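Local coordinates for protein 2-methyl-aconitate isomerase (Shewanella oneidensis, PDB 5K87) that catalyses the cis-trans isomerization of 2-methyl-aconitate in the 2-methylcitrate cycle, by base-catalysed proton abstraction coupled to rotation about the C2-C3 bond, at residues His87-Phe93 with Val139-Asn145; Lys25-Leu31 with Glu75-Ser80. The protein carries 1 engineered substitution. All coordinates share one frame. Residue numbers count along the deposited sequence, not the author numbering.

Contact 1 of 2, residues His87-Phe93 with Val139-Asn145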
loop_
_atom_site.group_PDB
_atom_site.type_symbol
_atom_site.label_atom_id
_atom_site.label_comp_id
_atom_site.label_asym_id
_atom_site.label_seq_id
_atom_site.Cartn_x
_atom_site.Cartn_y
_atom_site.Cartn_z
ATOM N N HIS A 87 8.969 16.035 29.991
ATOM C CA HIS A 87 8.402 15.340 28.837
ATOM C C HIS A 87 7.259 14.459 29.274
ATOM O O HIS A 87 7.218 13.999 30.418
ATOM C CB HIS A 87 9.458 14.517 28.103
ATOM C CG HIS A 87 10.525 15.349 27.469
ATOM N ND1 HIS A 87 11.531 15.946 28.199
ATOM C CD2 HIS A 87 10.735 15.707 26.179
ATOM C CE1 HIS A 87 12.318 16.629 27.385
ATOM N NE2 HIS A 87 11.857 16.500 26.153
ATOM N N ASP A 88 6.323 14.236 28.364
ATOM C CA ASP A 88 5.151 13.425 28.661
ATOM C C ASP A 88 5.247 11.989 28.156
ATOM O O ASP A 88 4.820 11.044 28.827
ATOM C CB ASP A 88 3.919 14.080 28.058
ATOM C CG ASP A 88 3.696 15.469 28.586
ATOM O OD1 ASP A 88 3.472 15.594 29.809
ATOM O OD2 ASP A 88 3.742 16.445 27.807
ATOM N N VAL A 89 5.802 11.812 26.970
ATOM C CA VAL A 89 5.740 10.515 26.326
ATOM C C VAL A 89 7.060 10.257 25.616
ATOM O O VAL A 89 7.659 11.186 25.065
ATOM C CB VAL A 89 4.533 10.453 25.335
ATOM C CG1 VAL A 89 4.655 11.513 24.252
ATOM C CG2 VAL A 89 4.375 9.056 24.730
ATOM N N ASP A 90 7.531 9.014 25.655
ATOM C CA ASP A 90 8.700 8.588 24.890
ATOM C C ASP A 90 8.256 7.952 23.575
ATOM O O ASP A 90 7.334 7.121 23.546
ATOM C CB ASP A 90 9.520 7.556 25.654
ATOM C CG ASP A 90 10.316 8.144 26.796
ATOM O OD1 ASP A 90 10.318 9.376 26.982
ATOM O OD2 ASP A 90 10.966 7.346 27.504
ATOM N N TYR A 91 8.960 8.302 22.505
ATOM C CA TYR A 91 8.581 7.927 21.146
ATOM C C TYR A 91 9.745 7.211 20.458
ATOM O O TYR A 91 10.816 7.795 20.277
ATOM C CB TYR A 91 8.195 9.214 20.410
ATOM C CG TYR A 91 8.094 9.212 18.895
ATOM C CD1 TYR A 91 7.799 8.060 18.165
ATOM C CD2 TYR A 91 8.283 10.395 18.190
ATOM C CE1 TYR A 91 7.699 8.098 16.779
ATOM C CE2 TYR A 91 8.177 10.440 16.807
ATOM C CZ TYR A 91 7.893 9.287 16.114
ATOM O OH TYR A 91 7.793 9.313 14.741
ATOM N N LEU A 92 9.518 5.949 20.088
ATOM C CA LEU A 92 10.442 5.208 19.233
ATOM C C LEU A 92 9.812 4.963 17.873
ATOM O O LEU A 92 8.668 4.495 17.776
ATOM C CB LEU A 92 10.829 3.865 19.845
ATOM C CG LEU A 92 11.852 3.896 20.976
ATOM C CD1 LEU A 92 11.960 2.514 21.614
ATOM C CD2 LEU A 92 13.207 4.355 20.456
ATOM N N PHE A 93 10.556 5.291 16.825
ATOM C CA PHE A 93 10.142 5.044 15.458
ATOM C C PHE A 93 10.976 3.928 14.854
ATOM O O PHE A 93 12.216 3.976 14.897
ATOM C CB PHE A 93 10.319 6.306 14.620
ATOM C CG PHE A 93 10.107 6.081 13.160
ATOM C CD1 PHE A 93 8.872 5.663 12.689
ATOM C CD2 PHE A 93 11.134 6.267 12.253
ATOM C CE1 PHE A 93 8.657 5.432 11.338
ATOM C CE2 PHE A 93 10.919 6.038 10.898
ATOM C CZ PHE A 93 9.680 5.620 10.447
ATOM N N VAL A 139 1.672 18.426 23.926
ATOM C CA VAL A 139 2.325 17.165 24.250
ATOM C C VAL A 139 3.822 17.314 24.057
ATOM O O VAL A 139 4.287 17.645 22.956
ATOM C CB VAL A 139 1.802 16.013 23.367
ATOM C CG1 VAL A 139 2.470 14.711 23.755
ATOM C CG2 VAL A 139 0.295 15.889 23.503
ATOM N N ARG A 140 4.574 17.068 25.124
ATOM C CA ARG A 140 6.025 17.175 25.091
ATOM C C ARG A 140 6.603 15.789 24.839
ATOM O O ARG A 140 6.559 14.909 25.703
ATOM C CB ARG A 140 6.538 17.766 26.407
ATOM C CG ARG A 140 5.917 19.138 26.738
ATOM C CD ARG A 140 6.091 19.514 28.211
ATOM N NE ARG A 140 5.441 18.541 29.082
ATOM C CZ ARG A 140 5.594 18.490 30.401
ATOM N NH1 ARG A 140 6.385 19.359 31.017
ATOM N NH2 ARG A 140 4.966 17.556 31.101
ATOM N N ILE A 141 7.101 15.584 23.626
ATOM C CA ILE A 141 7.537 14.263 23.192
ATOM C C ILE A 141 9.044 14.137 23.314
ATOM O O ILE A 141 9.782 14.993 22.828
ATOM C CB ILE A 141 7.138 14.013 21.722
ATOM C CG1 ILE A 141 5.620 14.126 21.541
ATOM C CG2 ILE A 141 7.615 12.649 21.276
ATOM C CD1 ILE A 141 5.186 14.323 20.108
ATOM N N TRP A 142 9.502 13.077 23.964
ATOM C CA TRP A 142 10.912 12.720 23.948
ATOM C C TRP A 142 11.121 11.750 22.797
ATOM O O TRP A 142 10.635 10.614 22.820
ATOM C CB TRP A 142 11.333 12.087 25.271
ATOM C CG TRP A 142 12.764 11.637 25.291
ATOM C CD1 TRP A 142 13.221 10.351 25.399
ATOM C CD2 TRP A 142 13.926 12.472 25.203
ATOM N NE1 TRP A 142 14.598 10.340 25.387
ATOM C CE2 TRP A 142 15.051 11.621 25.262
ATOM C CE3 TRP A 142 14.121 13.851 25.078
ATOM C CZ2 TRP A 142 16.357 12.116 25.209
ATOM C CZ3 TRP A 142 15.426 14.336 25.015
ATOM C CH2 TRP A 142 16.521 13.467 25.086
ATOM N N GLN A 143 11.809 12.229 21.771
ATOM C CA GLN A 143 12.138 11.417 20.612
ATOM C C GLN A 143 13.324 10.557 21.017
ATOM O O GLN A 143 14.451 11.045 21.106
ATOM C CB GLN A 143 12.455 12.304 19.406
ATOM C CG GLN A 143 11.971 11.714 18.085
ATOM C CD GLN A 143 12.505 10.316 17.869
ATOM O OE1 GLN A 143 13.663 10.031 18.171
ATOM N NE2 GLN A 143 11.657 9.421 17.376
ATOM N N ALA A 144 13.059 9.288 21.297
ATOM C CA ALA A 144 14.054 8.419 21.892
ATOM C C ALA A 144 15.033 7.803 20.900
ATOM O O ALA A 144 16.068 7.279 21.316
ATOM C CB ALA A 144 13.373 7.335 22.726
ATOM N N ASN A 145 14.732 7.857 19.607
ATOM C CA ASN A 145 15.712 7.425 18.608
ATOM C C ASN A 145 16.909 8.363 18.564
ATOM O O ASN A 145 18.049 7.913 18.430
ATOM C CB ASN A 145 15.110 7.388 17.197
ATOM C CG ASN A 145 13.920 6.453 17.074
ATOM O OD1 ASN A 145 12.774 6.857 17.312
ATOM N ND2 ASN A 145 14.172 5.208 16.671
#

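Contact 2 of 2, residues Lys25-Leu31 with Glu75-Ser80. Engineered in segment 75-80: E75 (natural residue Lys).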
loop_
_atom_site.group_PDB
_atom_site.type_symbol
_atom_site.label_atom_id
_atom_site.label_comp_id
_atom_site.label_asym_id
_atom_site.label_seq_id
_atom_site.Cartn_x
_atom_site.Cartn_y
_atom_site.Cartn_z
ATOM N N LYS A 25 1.606 6.587 6.942
ATOM C CA LYS A 25 0.768 5.695 7.740
ATOM C C LYS A 25 1.663 4.771 8.538
ATOM O O LYS A 25 2.661 4.268 8.015
ATOM C CB LYS A 25 -0.152 4.833 6.860
ATOM C CG LYS A 25 -1.171 5.624 6.064
ATOM C CD LYS A 25 -2.233 4.721 5.440
ATOM C CE LYS A 25 -1.721 3.918 4.252
ATOM N NZ LYS A 25 -2.853 3.161 3.640
ATOM N N GLY A 26 1.288 4.516 9.785
ATOM C CA GLY A 26 2.055 3.611 10.610
ATOM C C GLY A 26 1.200 2.868 11.609
ATOM O O GLY A 26 0.055 3.242 11.881
ATOM N N VAL A 27 1.768 1.800 12.153
ATOM C CA VAL A 27 1.135 1.017 13.200
ATOM C C VAL A 27 1.741 1.426 14.536
ATOM O O VAL A 27 2.969 1.381 14.721
ATOM C CB VAL A 27 1.313 -0.501 12.972
ATOM C CG1 VAL A 27 0.551 -1.266 14.037
ATOM C CG2 VAL A 27 0.855 -0.903 11.576
ATOM N N PHE A 28 0.869 1.837 15.455
ATOM C CA PHE A 28 1.238 2.394 16.755
ATOM C C PHE A 28 0.918 1.431 17.882
ATOM O O PHE A 28 -0.172 0.843 17.912
ATOM C CB PHE A 28 0.433 3.670 17.008
ATOM C CG PHE A 28 0.873 4.840 16.178
ATOM C CD1 PHE A 28 0.686 4.838 14.809
ATOM C CD2 PHE A 28 1.470 5.945 16.766
ATOM C CE1 PHE A 28 1.107 5.908 14.033
ATOM C CE2 PHE A 28 1.883 7.033 15.993
ATOM C CZ PHE A 28 1.705 7.001 14.632
ATOM N N PHE A 29 1.851 1.288 18.817
ATOM C CA PHE A 29 1.693 0.430 19.982
ATOM C C PHE A 29 2.043 1.186 21.250
ATOM O O PHE A 29 3.029 1.942 21.287
ATOM C CB PHE A 29 2.672 -0.746 19.927
ATOM C CG PHE A 29 2.566 -1.598 18.694
ATOM C CD1 PHE A 29 1.744 -2.711 18.671
ATOM C CD2 PHE A 29 3.319 -1.302 17.570
ATOM C CE1 PHE A 29 1.669 -3.504 17.537
ATOM C CE2 PHE A 29 3.242 -2.092 16.437
ATOM C CZ PHE A 29 2.419 -3.193 16.426
ATOM N N ARG A 30 1.276 0.944 22.307
ATOM C CA ARG A 30 1.725 1.266 23.653
ATOM C C ARG A 30 2.687 0.180 24.065
ATOM O O ARG A 30 2.414 -1.005 23.847
ATOM C CB ARG A 30 0.576 1.189 24.650
ATOM C CG ARG A 30 -0.412 2.318 24.676
ATOM C CD ARG A 30 -1.179 2.315 26.017
ATOM N NE ARG A 30 -1.751 1.000 26.299
ATOM C CZ ARG A 30 -2.516 0.710 27.347
ATOM N NH1 ARG A 30 -2.817 1.649 28.235
ATOM N NH2 ARG A 30 -2.982 -0.524 27.499
ATOM N N LEU A 31 3.793 0.570 24.683
ATOM C CA LEU A 31 4.796 -0.384 25.131
ATOM C C LEU A 31 4.189 -1.523 25.951
ATOM O O LEU A 31 4.479 -2.694 25.714
ATOM C CB LEU A 31 5.863 0.342 25.944
ATOM C CG LEU A 31 6.956 -0.526 26.563
ATOM C CD1 LEU A 31 7.802 -1.177 25.478
ATOM C CD2 LEU A 31 7.826 0.313 27.480
ATOM N N GLU A 75 6.008 1.439 8.501
ATOM C CA GLU A 75 6.378 2.268 9.645
ATOM C C GLU A 75 5.712 1.766 10.910
ATOM O O GLU A 75 4.516 1.434 10.906
ATOM C CB GLU A 75 5.983 3.736 9.406
ATOM C CG GLU A 75 6.729 4.372 8.243
ATOM C CD GLU A 75 6.637 5.883 8.182
ATOM O OE1 GLU A 75 5.828 6.500 8.894
ATOM O OE2 GLU A 75 7.407 6.478 7.404
ATOM N N THR A 76 6.484 1.741 11.993
ATOM C CA THR A 76 5.977 1.355 13.298
ATOM C C THR A 76 6.411 2.345 14.362
ATOM O O THR A 76 7.456 3.000 14.239
ATOM C CB THR A 76 6.452 -0.054 13.690
ATOM O OG1 THR A 76 7.889 -0.086 13.743
ATOM C CG2 THR A 76 5.937 -1.089 12.681
ATOM N N VAL A 77 5.598 2.447 15.408
ATOM C CA VAL A 77 5.832 3.401 16.483
ATOM C C VAL A 77 5.522 2.729 17.812
ATOM O O VAL A 77 4.488 2.063 17.954
ATOM C CB VAL A 77 4.919 4.636 16.321
ATOM C CG1 VAL A 77 5.009 5.551 17.530
ATOM C CG2 VAL A 77 5.247 5.395 15.040
ATOM N N ILE A 78 6.423 2.885 18.780
ATOM C CA ILE A 78 6.182 2.412 20.138
ATOM C C ILE A 78 6.250 3.597 21.090
ATOM O O ILE A 78 7.249 4.323 21.117
ATOM C CB ILE A 78 7.209 1.344 20.557
ATOM C CG1 ILE A 78 7.083 0.110 19.663
ATOM C CG2 ILE A 78 7.030 0.957 22.031
ATOM C CD1 ILE A 78 8.224 -0.874 19.821
ATOM N N LEU A 79 5.178 3.791 21.849
ATOM C CA LEU A 79 5.082 4.904 22.784
ATOM C C LEU A 79 4.966 4.400 24.210
ATOM O O LEU A 79 4.373 3.344 24.453
ATOM C CB LEU A 79 3.863 5.766 22.452
ATOM C CG LEU A 79 3.845 6.302 21.015
ATOM C CD1 LEU A 79 2.653 7.200 20.737
ATOM C CD2 LEU A 79 5.127 7.049 20.699
ATOM N N SER A 80 5.502 5.172 25.150
ATOM C CA SER A 80 5.473 4.815 26.561
ATOM C C SER A 80 5.513 6.084 27.396
ATOM O O SER A 80 5.829 7.164 26.893
ATOM C CB SER A 80 6.685 3.958 26.896
ATOM O OG SER A 80 7.879 4.618 26.515
HETATM O O HOH W 1 3.057 1.445 8.082
#

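Contact 1 of 2, residues His87-Phe93 with Val139-Asn145
H87 opens the contact with its ring. The edge of W142 meets the ring face of H87 in a T-shaped pair, centroids 5.3 Å apart and planes at 79°. H87 NE2 itself is hydrogen-bonded to T149. D88 then grips R140 at four points. D88 N donates to R140 O (2.8 Å). D88 OD2 accepts from R140 N (2.9 Å) and R140 NE (3.0 Å), and D88 OD1 forms a salt bridge with R140 NH2 (2.8 Å). The carboxylate thus meets the guanidinium side-on, through its NE and NH2 edge, in two nearly linear bonds. From V89 on, the two segments are neighbouring parallel strands, with V89, D90 and Y91 level with I141, W142 and Q143. V89 O accepts from W142 N, Y91 N donates to W142 O, and Y91 O accepts from A144 N, all at 2.9 Å. The connection between the strands includes helix 113-122, giving a beta-alpha-beta crossover. V89, Y91 and I141 lie on the face that this helix packs against. There V89 CG1 touches I141 CG1 (3.9 Å), and Y91 CB touches I141 CG2 (3.6 Å). The Y91 ring has Q143 NE2 over one face, and its hydroxyl bonds to the backbone of C109, the inferred proton donor/acceptor. D90 and W142 occupy the other face. L92 CD2 packs on A144 CB (3.7 Å). At F93 the side chain of N145 replaces a backbone partner: F93 N donates to N145 OD1 (2.8 Å), while N145 ND2 donates to F93 O (2.9 Å). Q143 NE2 holds the same N145 OD1 at 2.8 Å.

Contact 2 of 2, residues Lys25-Leu31 with Glu75-Ser80
F28 lays its ring over V77. V77 CB sits 4.0 Å from the centroid of the F28 ring, a CH-pi contact over the ring face, and F28 CD2 reaches V77 CG1 at 3.6 Å. L79 CD1 lies at the edge of the same ring. Helix 113-122 packs on this face through F28 and L79. On the other face, F29 and I78 meet helix 43-53. The strands are parallel neighbours. V27 N bonds to E75 O (3.0 Å), V77 N to V27 O (2.9 Å), F29 N to V77 O (2.9 Å), L79 N to F29 O (2.9 Å) and L31 N to L79 O (2.8 Å). A water bridges K25 O (2.9 Å) and E75 N (3.0 Å) beside the ladder's start. K25 NZ bonds to G65 of the second subunit. E75 is an engineered residue, lysine in the natural protein, at a substrate-binding position. The contact therefore joins an apolar, helix-covered strand pair to a polar end at the substrate site.

Contacts 1 and 2 belong to one sheet, with their centres 11 Å apart. Strand 75-81 follows directly into strand 89-96, its antiparallel neighbour. D90 N lies 2.8 Å from S80 O and L92 O lies 2.9 Å from I78 N, both probable hydrogen bonds, so the sheet runs unbroken from 25-31 to 139-145. F93 CD1 also packs on T76 O at 3.4 Å. The two contacts converge on the active site. The side chain of E75 is about 3 Å from a bound malonate ion, probably from the crystallisation liquor, and that of F93 about 6 Å. C109 has the side chains of Y91 about 3 Å and E75 about 4 Å away.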